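Local coordinates for 2-C-methyl-D-erythritol 2,4-cyclodiphosphate synthase (Thermus thermophilus, PDB 1IV3), which converts 4-diphosphocytidyl-2-C-methyl-D-erythritol 2-phosphate into 2-C-methyl-D-erythritol 2,4-cyclodiphosphate with release of CMP, a step of the non-mevalonate route to isoprenoids, at residues P66-R69 and V75-R78; L112-S117 and L122-I127; P103-H108 and L129-S134. The protein carries 3 engineered substitutions. One frame throughout, in Å; residues are numbered along the deposited sequence.

Contact 1: P66-R69 and V75-R78; sequences PRWR and VFLR
Trp-68 meets Phe-76 and Val-75 with the benzene half of its indole, so a residue of the loop is pressed against one turn of helix 73-86. The tight part lies around buried Phe-76: Trp-68 CE3 comes 3.7 Å from Phe-76 CE1, and the two side chains run antiparallel, overlapping along their flanks. Their six-membered rings form an oblique pair, with planes at 78° and centroids 5.9 Å apart. Phe-76 also turns its rim to the main chain of the loop. Its CZ sits 3.5 Å from Trp-68 O, which lies near the ring plane, where the slightly positive ring hydrogens suit a carbonyl oxygen. Val-75 meets the next carbon of the benzene ring, its CG1 touching Trp-68 CZ3 at 3.6 Å. A chi1 of 165° sets this methyl at the indole edge; a short branched side chain can bring it there without reaching over the ring.

The exposed side is looser. Arg-67 lays CB over one face of the indole, offset toward the rim, while its guanidinium forms a salt bridge with Asp-65. Arg-69, also exposed, turns away from the helix and hydrogen-bonds the carbonyl of Asp-63.

Phe-61 stacks on Phe-76 and meets Trp-68 edge-to-face, completing an aromatic cluster. Phe-76 lies about 8 Å from the bound magnesium, so the cluster packs the segment 61-65, which probably binds substrate in the IspF active site, against helix 73-86.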
loop_
_atom_site.group_PDB
_atom_site.type_symbol
_atom_site.label_atom_id
_atom_site.label_comp_id
_atom_site.label_asym_id
_atom_site.label_seq_id
_atom_site.Cartn_x
_atom_site.Cartn_y
_atom_site.Cartn_z
ATOM N N PRO A 66 2.461 -30.889 -4.344
ATOM C CA PRO A 66 2.997 -31.578 -3.159
ATOM C C PRO A 66 4.322 -30.995 -2.685
ATOM O O PRO A 66 4.677 -31.147 -1.508
ATOM C CB PRO A 66 3.185 -33.022 -3.642
ATOM C CG PRO A 66 3.089 -33.014 -5.127
ATOM C CD PRO A 66 2.291 -31.789 -5.493
ATOM N N ARG A 67 5.062 -30.335 -3.582
ATOM C CA ARG A 67 6.326 -29.713 -3.189
ATOM C C ARG A 67 6.106 -28.636 -2.134
ATOM O O ARG A 67 6.977 -28.352 -1.315
ATOM C CB ARG A 67 7.046 -29.024 -4.356
ATOM C CG ARG A 67 7.840 -29.933 -5.266
ATOM C CD ARG A 67 8.243 -29.258 -6.561
ATOM N NE ARG A 67 7.175 -28.416 -7.097
ATOM C CZ ARG A 67 7.382 -27.576 -8.110
ATOM N NH1 ARG A 67 8.612 -27.546 -8.612
ATOM N NH2 ARG A 67 6.419 -26.803 -8.604
ATOM N N TRP A 68 4.927 -28.007 -2.176
ATOM C CA TRP A 68 4.743 -26.812 -1.356
ATOM C C TRP A 68 3.709 -26.972 -0.259
ATOM O O TRP A 68 3.748 -26.227 0.724
ATOM C CB TRP A 68 4.323 -25.643 -2.270
ATOM C CG TRP A 68 5.274 -25.443 -3.412
ATOM C CD1 TRP A 68 4.962 -25.502 -4.740
ATOM C CD2 TRP A 68 6.670 -25.147 -3.328
ATOM N NE1 TRP A 68 6.089 -25.260 -5.479
ATOM C CE2 TRP A 68 7.156 -25.043 -4.646
ATOM C CE3 TRP A 68 7.582 -24.964 -2.281
ATOM C CZ2 TRP A 68 8.494 -24.764 -4.933
ATOM C CZ3 TRP A 68 8.905 -24.687 -2.566
ATOM C CH2 TRP A 68 9.363 -24.590 -3.891
ATOM N N ARG A 69 2.780 -27.913 -0.413
ATOM C CA ARG A 69 1.739 -28.045 0.620
ATOM C C ARG A 69 2.383 -28.326 1.973
ATOM O O ARG A 69 3.325 -29.117 2.055
ATOM C CB ARG A 69 0.741 -29.143 0.255
ATOM C CG ARG A 69 -0.264 -29.426 1.362
ATOM C CD ARG A 69 -1.391 -30.350 0.949
ATOM N NE ARG A 69 -0.960 -31.718 0.682
ATOM C CZ ARG A 69 -0.745 -32.223 -0.528
ATOM N NH1 ARG A 69 -0.917 -31.481 -1.618
ATOM N NH2 ARG A 69 -0.354 -33.485 -0.644
ATOM N N VAL A 75 9.985 -21.080 3.180
ATOM C CA VAL A 75 10.419 -21.858 2.024
ATOM C C VAL A 75 9.977 -21.227 0.710
ATOM O O VAL A 75 10.669 -21.280 -0.311
ATOM C CB VAL A 75 9.845 -23.287 2.120
ATOM C CG1 VAL A 75 9.956 -24.019 0.795
ATOM C CG2 VAL A 75 10.565 -24.028 3.250
ATOM N N PHE A 76 8.801 -20.617 0.736
ATOM C CA PHE A 76 8.290 -19.903 -0.422
ATOM C C PHE A 76 9.130 -18.651 -0.645
ATOM O O PHE A 76 9.487 -18.342 -1.774
ATOM C CB PHE A 76 6.832 -19.494 -0.253
ATOM C CG PHE A 76 5.958 -20.676 0.133
ATOM C CD1 PHE A 76 6.309 -21.960 -0.258
ATOM C CD2 PHE A 76 4.805 -20.465 0.875
ATOM C CE1 PHE A 76 5.517 -23.033 0.113
ATOM C CE2 PHE A 76 4.012 -21.546 1.254
ATOM C CZ PHE A 76 4.375 -22.829 0.864
ATOM N N LEU A 77 9.423 -17.934 0.436
ATOM C CA LEU A 77 10.192 -16.703 0.287
ATOM C C LEU A 77 11.555 -16.991 -0.324
ATOM O O LEU A 77 12.021 -16.318 -1.244
ATOM C CB LEU A 77 10.346 -16.022 1.654
ATOM C CG LEU A 77 11.260 -14.782 1.577
ATOM C CD1 LEU A 77 10.400 -13.557 1.301
ATOM C CD2 LEU A 77 12.076 -14.679 2.846
ATOM N N ARG A 78 12.214 -18.035 0.201
ATOM C CA ARG A 78 13.515 -18.417 -0.358
ATOM C C ARG A 78 13.423 -18.871 -1.802
ATOM O O ARG A 78 14.321 -18.617 -2.609
ATOM C CB ARG A 78 14.126 -19.530 0.510
ATOM C CG ARG A 78 14.320 -19.104 1.961
ATOM C CD ARG A 78 15.342 -19.990 2.655
ATOM N NE ARG A 78 15.774 -19.450 3.953
ATOM C CZ ARG A 78 16.984 -18.916 4.121
ATOM N NH1 ARG A 78 17.811 -18.863 3.089
ATOM N NH2 ARG A 78 17.361 -18.438 5.297
#

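Contact 2: L112-S117 and L122-I127; sequences LVDSLS and LPQDRI
Gln-124 reaches across to Asp-114 and donates from NE2 to OD1 over 2.6 Å, with a nearly straight angle of 166°. The acceptor lies in the plane of the amide, but the carboxylate is met on its anti side and 34° out of its own plane. A bend at chi2 (-118°) swings the long glutamine chain back to the helix. The other carboxylate oxygen, Asp-114 OD2, is bridged to Lys-110, so the acid links two polar partners at the surface. In the last turn of the helix Ser-117 is gripped twice: its OG donates to Leu-122 O at 2.7 Å, meeting the carbonyl oxygen almost head-on, and its carbonyl O accepts from Leu-122 N at 3.0 Å. A short hydroxyl suits this spot, where it ties the turning main chain to the last part of the helix. The turn belongs to a beta-alpha-beta crossover, leading from helix 109-120 into strand 127-132, which lies parallel to strand 91-99. Beneath the polar layer, Ile-127 fills the angle between helix and turn. Its CG2 lies 3.9 Å from Leu-116 CD1 and 4.0 Å from Val-113 CG1, while CG1 reaches Ser-117 CA, also at 3.9 Å. Deeper still, Leu-116 rests on Leu-96 and Leu-122 on Leu-91, both of strand 91-99.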
loop_
_atom_site.group_PDB
_atom_site.type_symbol
_atom_site.label_atom_id
_atom_site.label_comp_id
_atom_site.label_asym_id
_atom_site.label_seq_id
_atom_site.Cartn_x
_atom_site.Cartn_y
_atom_site.Cartn_z
ATOM N N LEU A 112 11.903 -10.096 15.244
ATOM C CA LEU A 112 11.266 -10.059 13.919
ATOM C C LEU A 112 12.186 -9.465 12.866
ATOM O O LEU A 112 12.416 -9.997 11.769
ATOM C CB LEU A 112 9.983 -9.239 14.017
ATOM C CG LEU A 112 8.871 -9.930 14.815
ATOM C CD1 LEU A 112 7.739 -8.995 15.229
ATOM C CD2 LEU A 112 8.365 -11.078 13.950
ATOM N N VAL A 113 12.759 -8.308 13.219
ATOM C CA VAL A 113 13.699 -7.688 12.278
ATOM C C VAL A 113 14.920 -8.561 12.036
ATOM O O VAL A 113 15.414 -8.701 10.914
ATOM C CB VAL A 113 14.139 -6.305 12.772
ATOM C CG1 VAL A 113 15.240 -5.736 11.892
ATOM C CG2 VAL A 113 12.896 -5.414 12.801
ATOM N N ASP A 114 15.436 -9.174 13.095
ATOM C CA ASP A 114 16.596 -10.044 12.913
ATOM C C ASP A 114 16.255 -11.184 11.959
ATOM O O ASP A 114 17.064 -11.600 11.167
ATOM C CB ASP A 114 17.020 -10.659 14.242
ATOM C CG ASP A 114 17.786 -9.701 15.138
ATOM O OD1 ASP A 114 18.120 -8.585 14.699
ATOM O OD2 ASP A 114 18.043 -10.137 16.281
ATOM N N SER A 115 15.043 -11.714 12.080
ATOM C CA SER A 115 14.661 -12.862 11.241
ATOM C C SER A 115 14.585 -12.403 9.805
ATOM O O SER A 115 15.107 -13.013 8.879
ATOM C CB SER A 115 13.357 -13.440 11.779
ATOM O OG SER A 115 12.880 -14.519 11.013
ATOM N N LEU A 116 13.941 -11.249 9.565
ATOM C CA LEU A 116 13.873 -10.787 8.173
ATOM C C LEU A 116 15.259 -10.532 7.596
ATOM O O LEU A 116 15.532 -10.827 6.432
ATOM C CB LEU A 116 13.051 -9.504 8.107
ATOM C CG LEU A 116 11.544 -9.634 8.371
ATOM C CD1 LEU A 116 10.853 -8.299 8.086
ATOM C CD2 LEU A 116 10.944 -10.752 7.532
ATOM N N SER A 117 16.136 -9.958 8.410
ATOM C CA SER A 117 17.496 -9.660 7.977
ATOM C C SER A 117 18.243 -10.922 7.555
ATOM O O SER A 117 18.935 -10.938 6.532
ATOM C CB SER A 117 18.237 -8.952 9.110
ATOM O OG SER A 117 19.633 -8.870 8.895
ATOM N N LEU A 122 19.724 -9.176 4.301
ATOM C CA LEU A 122 19.871 -7.733 4.142
ATOM C C LEU A 122 20.355 -7.135 5.453
ATOM O O LEU A 122 20.024 -7.658 6.518
ATOM C CB LEU A 122 18.529 -7.100 3.771
ATOM C CG LEU A 122 17.993 -7.254 2.354
ATOM C CD1 LEU A 122 16.604 -6.604 2.274
ATOM C CD2 LEU A 122 18.940 -6.655 1.330
ATOM N N PRO A 123 21.097 -6.039 5.412
ATOM C CA PRO A 123 21.530 -5.428 6.672
ATOM C C PRO A 123 20.318 -4.889 7.412
ATOM O O PRO A 123 19.303 -4.642 6.770
ATOM C CB PRO A 123 22.430 -4.279 6.207
ATOM C CG PRO A 123 21.959 -3.978 4.820
ATOM C CD PRO A 123 21.562 -5.312 4.229
ATOM N N GLN A 124 20.422 -4.678 8.718
ATOM C CA GLN A 124 19.271 -4.254 9.511
ATOM C C GLN A 124 18.713 -2.905 9.088
ATOM O O GLN A 124 17.492 -2.702 9.186
ATOM C CB GLN A 124 19.648 -4.255 11.010
ATOM C CG GLN A 124 20.142 -5.616 11.470
ATOM C CD GLN A 124 19.320 -6.302 12.536
ATOM O OE1 GLN A 124 18.591 -5.666 13.287
ATOM N NE2 GLN A 124 19.433 -7.623 12.642
ATOM N N ASP A 125 19.547 -1.993 8.592
ATOM C CA ASP A 125 19.002 -0.683 8.202
ATOM C C ASP A 125 18.263 -0.705 6.867
ATOM O O ASP A 125 17.646 0.258 6.400
ATOM C CB ASP A 125 20.172 0.314 8.150
ATOM C CG ASP A 125 21.078 -0.067 6.985
ATOM O OD1 ASP A 125 20.932 0.502 5.887
ATOM O OD2 ASP A 125 21.909 -0.972 7.199
ATOM N N ARG A 126 18.298 -1.852 6.184
ATOM C CA ARG A 126 17.568 -2.044 4.943
ATOM C C ARG A 126 16.342 -2.914 5.190
ATOM O O ARG A 126 15.694 -3.351 4.236
ATOM C CB ARG A 126 18.485 -2.714 3.900
ATOM C CG ARG A 126 19.562 -1.786 3.359
ATOM C CD ARG A 126 18.914 -0.732 2.467
ATOM N NE ARG A 126 19.843 0.112 1.742
ATOM C CZ ARG A 126 19.571 0.871 0.690
ATOM N NH1 ARG A 126 18.357 0.976 0.131
ATOM N NH2 ARG A 126 20.596 1.562 0.183
ATOM N N ILE A 127 16.045 -3.191 6.460
ATOM C CA ILE A 127 14.801 -3.875 6.821
ATOM C C ILE A 127 13.888 -2.835 7.480
ATOM O O ILE A 127 14.167 -2.402 8.599
ATOM C CB ILE A 127 14.978 -5.073 7.768
ATOM C CG1 ILE A 127 15.807 -6.228 7.200
ATOM C CG2 ILE A 127 13.602 -5.589 8.219
ATOM C CD1 ILE A 127 15.122 -6.853 5.995
#

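Contact 3: P103-H108 and L129-S134; sequences PKLGPH and LTFKTS
Phe-131 lies flat beneath Leu-105, joining the last strand of a beta-alpha-beta crossover to the loop that precedes its helix. Both segments contribute to the substrate-binding site of this IspF enzyme.

The strand enters with Leu-129, whose CB faces the loop but whose side chain is buried against Leu-112 and Val-113 of helix 109-120, where an apolar chain forgoes no bond to water. Thr-130 looks elsewhere, packing on Val-97 and on Gly-55 of a second subunit, while its backbone pairs with strand 91-99.

Phe-131 carries the contact, its side chain and that of Leu-105 crossing nearly perpendicularly. Leu-105 CB stands 3.6 Å from the centroid of the Phe-131 ring and only 6° off the normal, an almost centred CH-pi contact. Leu-105 CD1 approaches Phe-131 CD1 at 3.8 Å, so a broad flat ring can support both the root and one branch. Leu-112 and Arg-109 of the helix pack against the ring, and the backbone N of Phe-131 bonds to Asp-56 of the second subunit.

Lys-132 turns away from the loop, its NZ hydrogen-bonding Asp-8 of that subunit, a ligand of the magnesium ion. Thr-133, a predicted transition-state stabiliser, bonds through OG1 to Glu-135 N, and Ser-134 OG reaches both Asp-101 and Ala-138 N, small hydroxyls suited to pinning the turn after the strand.

Back at the ring, Leu-105 O accepts a hydrogen bond from the backbone N of His-108 at 2.8 Å, while Phe-131 CE2 lies 3.6 Å from that same oxygen.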
loop_
_atom_site.group_PDB
_atom_site.type_symbol
_atom_site.label_atom_id
_atom_site.label_comp_id
_atom_site.label_asym_id
_atom_site.label_seq_id
_atom_site.Cartn_x
_atom_site.Cartn_y
_atom_site.Cartn_z
ATOM N N PRO A 103 -1.660 -9.677 19.029
ATOM C CA PRO A 103 -0.970 -9.184 20.216
ATOM C C PRO A 103 -0.069 -7.995 19.889
ATOM O O PRO A 103 0.154 -7.700 18.713
ATOM C CB PRO A 103 -0.072 -10.365 20.612
ATOM C CG PRO A 103 0.300 -10.953 19.288
ATOM C CD PRO A 103 -0.938 -10.843 18.447
ATOM N N LYS A 104 0.451 -7.311 20.902
ATOM C CA LYS A 104 1.447 -6.273 20.670
ATOM C C LYS A 104 2.710 -6.866 20.046
ATOM O O LYS A 104 3.215 -7.886 20.542
ATOM C CB LYS A 104 1.809 -5.575 21.993
ATOM C CG LYS A 104 0.609 -4.818 22.567
ATOM C CD LYS A 104 0.981 -4.066 23.834
ATOM C CE LYS A 104 0.584 -2.596 23.742
ATOM N NZ LYS A 104 -0.808 -2.379 24.244
ATOM N N LEU A 105 3.205 -6.228 18.993
ATOM C CA LEU A 105 4.415 -6.751 18.338
ATOM C C LEU A 105 5.684 -6.085 18.832
ATOM O O LEU A 105 6.789 -6.614 18.659
ATOM C CB LEU A 105 4.242 -6.650 16.813
ATOM C CG LEU A 105 3.150 -7.540 16.192
ATOM C CD1 LEU A 105 3.201 -7.490 14.672
ATOM C CD2 LEU A 105 3.276 -8.994 16.653
ATOM N N GLY A 106 5.525 -4.919 19.476
ATOM C CA GLY A 106 6.659 -4.196 20.031
ATOM C C GLY A 106 7.719 -5.020 20.734
ATOM O O GLY A 106 8.919 -4.917 20.383
ATOM N N PRO A 107 7.315 -5.845 21.695
ATOM C CA PRO A 107 8.299 -6.630 22.452
ATOM C C PRO A 107 9.065 -7.613 21.573
ATOM O O PRO A 107 10.084 -8.138 22.049
ATOM C CB PRO A 107 7.454 -7.390 23.483
ATOM C CG PRO A 107 6.213 -6.580 23.606
ATOM C CD PRO A 107 5.958 -6.121 22.185
ATOM N N HIS A 108 8.602 -7.855 20.347
ATOM C CA HIS A 108 9.246 -8.818 19.448
ATOM C C HIS A 108 9.998 -8.179 18.297
ATOM O O HIS A 108 10.458 -8.847 17.357
ATOM C CB HIS A 108 8.170 -9.758 18.851
ATOM C CG HIS A 108 7.468 -10.508 19.951
ATOM N ND1 HIS A 108 6.198 -10.244 20.390
ATOM C CD2 HIS A 108 7.938 -11.532 20.706
ATOM C CE1 HIS A 108 5.891 -11.074 21.375
ATOM N NE2 HIS A 108 6.930 -11.861 21.578
ATOM N N LEU A 129 10.567 -2.434 9.074
ATOM C CA LEU A 129 9.386 -3.096 9.601
ATOM C C LEU A 129 8.642 -2.129 10.511
ATOM O O LEU A 129 9.271 -1.624 11.450
ATOM C CB LEU A 129 9.834 -4.357 10.346
ATOM C CG LEU A 129 8.742 -5.095 11.126
ATOM C CD1 LEU A 129 7.585 -5.511 10.231
ATOM C CD2 LEU A 129 9.331 -6.332 11.824
ATOM N N THR A 130 7.368 -1.826 10.250
ATOM C CA THR A 130 6.621 -0.993 11.194
ATOM C C THR A 130 5.341 -1.731 11.579
ATOM O O THR A 130 4.875 -2.569 10.803
ATOM C CB THR A 130 6.238 0.386 10.622
ATOM O OG1 THR A 130 5.448 0.199 9.435
ATOM C CG2 THR A 130 7.477 1.154 10.204
ATOM N N PHE A 131 4.781 -1.407 12.744
ATOM C CA PHE A 131 3.639 -2.093 13.323
ATOM C C PHE A 131 2.486 -1.124 13.549
ATOM O O PHE A 131 2.754 -0.003 14.005
ATOM C CB PHE A 131 4.004 -2.703 14.689
ATOM C CG PHE A 131 5.196 -3.630 14.696
ATOM C CD1 PHE A 131 5.441 -4.541 13.693
ATOM C CD2 PHE A 131 6.095 -3.568 15.755
ATOM C CE1 PHE A 131 6.545 -5.369 13.766
ATOM C CE2 PHE A 131 7.189 -4.386 15.834
ATOM C CZ PHE A 131 7.431 -5.309 14.825
ATOM N N LYS A 132 1.290 -1.579 13.240
ATOM C CA LYS A 132 0.086 -0.799 13.429
ATOM C C LYS A 132 -1.023 -1.712 13.963
ATOM O O LYS A 132 -0.999 -2.925 13.789
ATOM C CB LYS A 132 -0.433 -0.153 12.145
ATOM C CG LYS A 132 0.576 0.675 11.389
ATOM C CD LYS A 132 0.905 1.997 12.053
ATOM C CE LYS A 132 -0.340 2.807 12.385
ATOM N NZ LYS A 132 0.042 4.080 13.068
ATOM N N THR A 133 -2.004 -1.053 14.586
ATOM C CA THR A 133 -3.263 -1.720 14.865
ATOM C C THR A 133 -4.303 -1.170 13.883
ATOM O O THR A 133 -4.027 -0.146 13.261
ATOM C CB THR A 133 -3.814 -1.485 16.275
ATOM O OG1 THR A 133 -4.414 -0.177 16.271
ATOM C CG2 THR A 133 -2.705 -1.472 17.304
ATOM N N SER A 134 -5.447 -1.821 13.764
ATOM C CA SER A 134 -6.431 -1.403 12.767
ATOM C C SER A 134 -7.361 -0.327 13.311
ATOM O O SER A 134 -8.236 0.144 12.591
ATOM C CB SER A 134 -7.298 -2.595 12.339
ATOM O OG SER A 134 -8.191 -2.961 13.389
#

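Overall arrangement
Contacts 2 and 3 share one structural unit, since helix 109-120 and strand 127-132 follow each other in the chain. Contact 1 belongs to another part, helix 73-86 and its preceding loop, with its centre about 26 Å from that of contact 3. Each contact runs from core to surface: Phe-76 is buried in contact 1, Leu-116, Leu-122 and Ile-127 in contact 2 and Leu-105 in contact 3, whereas Gln-124 and Gly-106 are exposed. Packing carries contact 1, beside a probable substrate-binding loop, and contact 3, within the substrate site; contact 2 adds hydrogen bonds where the chain turns. Contacts 2 and 3 also touch a second subunit of the trimer; the segments of contact 1 touch no other chain of the assembly.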